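Side-chain contact in putative uncharacterized protein gbs0355 (Streptococcus agalactiae, PDB 3OKZ), which is of unknown function but, as a LytR/CpsA/Psr family member, probably attaches glycopolymers to the cell wall: residues A[45-50]-A[272-277]. Sequence-based numbering, arbitrary orientation.
Sequences MILVTI and NRIKKE
Leu47 and Thr49 meet Ile274 and Glu277 in a buried helix-on-sheet packing contact, a compact case of a helix, 264-277, packed on one face of the mixed central sheet of an LCP-family domain and running roughly along strand 41-51. Alternation along the strand does the sorting: Leu47 and Thr49 point toward the helix, whereas Val48 and Ile50 point away from it. Ile274 and Glu277, one helical turn apart, answer them; the axes of segments 45-50 and 272-277 approach to 8.9 Å at 35°. With CG anti to the backbone N (chi1 -166°), Leu47 brings its CD1 methyl to the Ile274 branches, 3.7 Å from CD1 and 3.9 Å from CG2 of Ile274. The same Ile274 CG2 reaches Thr49 CG2 at 4.0 Å, bridging both strand residues. Glu277 contributes mainly aliphatic surface, its CB lying 3.9 Å from Thr49 CB, and the two side chains run nearly perpendicular. No hydrogen bond joins these side chains; Thr49 OG1 is instead hydrogen-bonded to Thr58 OG1 on the adjacent antiparallel strand 56-62. At the end of the helix, the Glu277 carbonyl accepts a hydrogen bond from Asn51 ND2. Leu105 of helix 93-105 touches both Leu47 and Ile274, extending the apolar layer.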
HETATM    1  N   MSE A  45       2.240   1.712  -0.530  1.00 14.70           N
HETATM    2  CA  MSE A  45       1.244   1.264  -1.466  1.00 14.44           C
HETATM    3  C   MSE A  45       1.057  -0.213  -1.333  1.00 18.34           C
HETATM    4  O   MSE A  45       2.004  -0.972  -1.481  1.00 27.18           O
HETATM    5  CB  MSE A  45       1.648   1.620  -2.879  1.00 13.04           C
HETATM    6  CG  MSE A  45       1.097   2.959  -3.304  1.00 11.51           C
HETATM    7 SE   MSE A  45       1.420   3.257  -5.146  1.00 88.35          SE
HETATM    8  CE  MSE A  45       3.285   3.742  -5.018  1.00  0.01           C
ATOM      9  N   ILE A  46      -0.169  -0.619  -1.031  1.00 13.20           N
ATOM     10  CA  ILE A  46      -0.464  -2.035  -0.870  1.00 17.05           C
ATOM     11  C   ILE A  46      -1.743  -2.373  -1.592  1.00 10.75           C
ATOM     12  O   ILE A  46      -2.766  -1.722  -1.376  1.00 16.13           O
ATOM     13  CB  ILE A  46      -0.664  -2.432   0.606  1.00 28.25           C
ATOM     14  CG1 ILE A  46       0.467  -1.879   1.466  1.00 30.38           C
ATOM     15  CG2 ILE A  46      -0.722  -3.934   0.722  1.00 34.01           C
ATOM     16  CD1 ILE A  46       0.318  -0.406   1.763  1.00 39.96           C
ATOM     17  N   LEU A  47      -1.677  -3.384  -2.453  1.00 11.14           N
ATOM     18  CA  LEU A  47      -2.844  -3.833  -3.195  1.00 10.38           C
ATOM     19  C   LEU A  47      -3.458  -4.923  -2.323  1.00 16.35           C
ATOM     20  O   LEU A  47      -2.812  -5.931  -2.027  1.00 16.47           O
ATOM     21  CB  LEU A  47      -2.427  -4.382  -4.564  1.00  5.50           C
ATOM     22  CG  LEU A  47      -3.495  -4.606  -5.647  1.00 11.76           C
ATOM     23  CD1 LEU A  47      -4.218  -5.940  -5.435  1.00  3.11           C
ATOM     24  CD2 LEU A  47      -4.472  -3.437  -5.642  1.00 22.92           C
ATOM     25  N   VAL A  48      -4.695  -4.706  -1.888  1.00  4.56           N
ATOM     26  CA  VAL A  48      -5.358  -5.665  -1.013  1.00 10.88           C
ATOM     27  C   VAL A  48      -6.478  -6.428  -1.700  1.00 11.89           C
ATOM     28  O   VAL A  48      -7.280  -5.843  -2.434  1.00 11.72           O
ATOM     29  CB  VAL A  48      -5.978  -4.959   0.218  1.00 14.03           C
ATOM     30  CG1 VAL A  48      -6.246  -5.974   1.322  1.00  6.74           C
ATOM     31  CG2 VAL A  48      -5.065  -3.835   0.703  1.00 17.31           C
ATOM     32  N   THR A  49      -6.528  -7.734  -1.453  1.00 12.99           N
ATOM     33  CA  THR A  49      -7.580  -8.583  -2.005  1.00 14.13           C
ATOM     34  C   THR A  49      -8.374  -9.111  -0.830  1.00 18.27           C
ATOM     35  O   THR A  49      -7.795  -9.414   0.218  1.00 24.77           O
ATOM     36  CB  THR A  49      -7.039  -9.816  -2.726  1.00 21.42           C
ATOM     37  OG1 THR A  49      -6.357 -10.644  -1.783  1.00 24.03           O
ATOM     38  CG2 THR A  49      -6.102  -9.429  -3.832  1.00 19.24           C
ATOM     39  N   ILE A  50      -9.691  -9.209  -1.013  1.00 21.23           N
ATOM     40  CA  ILE A  50     -10.610  -9.736   0.004  1.00 16.48           C
ATOM     41  C   ILE A  50     -11.630 -10.586  -0.737  1.00 17.70           C
ATOM     42  O   ILE A  50     -12.308 -10.099  -1.650  1.00 19.76           O
ATOM     43  CB  ILE A  50     -11.386  -8.621   0.758  1.00 15.35           C
ATOM     44  CG1 ILE A  50     -10.419  -7.603   1.362  1.00  2.37           C
ATOM     45  CG2 ILE A  50     -12.227  -9.240   1.865  1.00 24.90           C
ATOM     46  CD1 ILE A  50     -10.677  -6.182   0.901  1.00 15.69           C
ATOM     47  N   ASN A 272      -1.311 -12.875 -11.742  1.00 28.82           N
ATOM     48  CA  ASN A 272      -2.209 -14.023 -11.737  1.00 31.76           C
ATOM     49  C   ASN A 272      -2.568 -14.528 -10.341  1.00 27.74           C
ATOM     50  O   ASN A 272      -3.682 -15.007 -10.116  1.00 36.43           O
ATOM     51  CB  ASN A 272      -1.599 -15.147 -12.588  1.00 22.29           C
ATOM     52  CG  ASN A 272      -1.431 -14.746 -14.061  1.00 27.07           C
ATOM     53  OD1 ASN A 272      -0.877 -15.505 -14.857  1.00 36.79           O
ATOM     54  ND2 ASN A 272      -1.915 -13.551 -14.423  1.00 26.98           N
ATOM     55  N   ARG A 273      -1.628 -14.426  -9.409  1.00 19.26           N
ATOM     56  CA  ARG A 273      -1.871 -14.851  -8.033  1.00 20.45           C
ATOM     57  C   ARG A 273      -2.987 -13.948  -7.516  1.00 29.37           C
ATOM     58  O   ARG A 273      -3.951 -14.409  -6.896  1.00 32.82           O
ATOM     59  CB  ARG A 273      -0.600 -14.666  -7.197  1.00 16.80           C
ATOM     60  CG  ARG A 273      -0.642 -15.272  -5.805  1.00 17.72           C
ATOM     61  CD  ARG A 273      -0.809 -14.198  -4.737  1.00 35.08           C
ATOM     62  NE  ARG A 273       0.202 -13.144  -4.843  1.00 45.21           N
ATOM     63  CZ  ARG A 273       1.519 -13.344  -4.802  1.00 48.91           C
ATOM     64  NH1 ARG A 273       2.019 -14.569  -4.655  1.00 39.60           N
ATOM     65  NH2 ARG A 273       2.344 -12.310  -4.913  1.00 54.92           N
ATOM     66  N   ILE A 274      -2.853 -12.654  -7.789  1.00 24.21           N
ATOM     67  CA  ILE A 274      -3.856 -11.680  -7.380  1.00 24.79           C
ATOM     68  C   ILE A 274      -5.145 -11.927  -8.160  1.00 25.80           C
ATOM     69  O   ILE A 274      -6.232 -11.948  -7.579  1.00 16.80           O
ATOM     70  CB  ILE A 274      -3.376 -10.237  -7.642  1.00 19.06           C
ATOM     71  CG1 ILE A 274      -2.211  -9.907  -6.709  1.00 19.25           C
ATOM     72  CG2 ILE A 274      -4.514  -9.264  -7.449  1.00 11.67           C
ATOM     73  CD1 ILE A 274      -1.804  -8.441  -6.725  1.00 25.54           C
ATOM     74  N   LYS A 275      -5.023 -12.119  -9.473  1.00 24.57           N
ATOM     75  CA  LYS A 275      -6.187 -12.376 -10.317  1.00 18.43           C
ATOM     76  C   LYS A 275      -7.001 -13.563  -9.802  1.00 32.88           C
ATOM     77  O   LYS A 275      -8.229 -13.497  -9.749  1.00 34.40           O
ATOM     78  CB  LYS A 275      -5.748 -12.618 -11.761  1.00 18.86           C
ATOM     79  CG  LYS A 275      -5.427 -11.338 -12.501  1.00 14.98           C
ATOM     80  CD  LYS A 275      -4.776 -11.578 -13.838  1.00 11.22           C
ATOM     81  CE  LYS A 275      -4.553 -10.254 -14.549  1.00  9.35           C
ATOM     82  NZ  LYS A 275      -3.653 -10.399 -15.719  1.00 17.35           N
ATOM     83  N   LYS A 276      -6.322 -14.642  -9.417  1.00 20.66           N
ATOM     84  CA  LYS A 276      -7.024 -15.805  -8.894  1.00 24.25           C
ATOM     85  C   LYS A 276      -7.853 -15.402  -7.673  1.00 25.39           C
ATOM     86  O   LYS A 276      -8.928 -15.951  -7.438  1.00 22.65           O
ATOM     87  CB  LYS A 276      -6.042 -16.906  -8.497  1.00 28.62           C
ATOM     88  CG  LYS A 276      -6.723 -18.117  -7.859  1.00 40.20           C
ATOM     89  CD  LYS A 276      -5.733 -19.089  -7.214  1.00 52.28           C
ATOM     90  CE  LYS A 276      -4.766 -19.692  -8.227  1.00 63.72           C
ATOM     91  NZ  LYS A 276      -3.813 -20.655  -7.602  1.00 67.36           N
ATOM     92  N   GLU A 277      -7.351 -14.440  -6.899  1.00 28.14           N
ATOM     93  CA  GLU A 277      -8.042 -13.965  -5.698  1.00 29.19           C
ATOM     94  C   GLU A 277      -9.333 -13.226  -6.015  1.00 23.44           C
ATOM     95  O   GLU A 277     -10.339 -13.403  -5.323  1.00 18.25           O
ATOM     96  CB  GLU A 277      -7.141 -13.026  -4.889  1.00 32.85           C
ATOM     97  CG  GLU A 277      -5.920 -13.688  -4.314  1.00 33.36           C
ATOM     98  CD  GLU A 277      -6.265 -14.948  -3.562  1.00 34.00           C
ATOM     99  OE1 GLU A 277      -7.298 -14.947  -2.856  1.00 26.49           O
ATOM    100  OE2 GLU A 277      -5.503 -15.934  -3.669  1.00 40.25           O
TER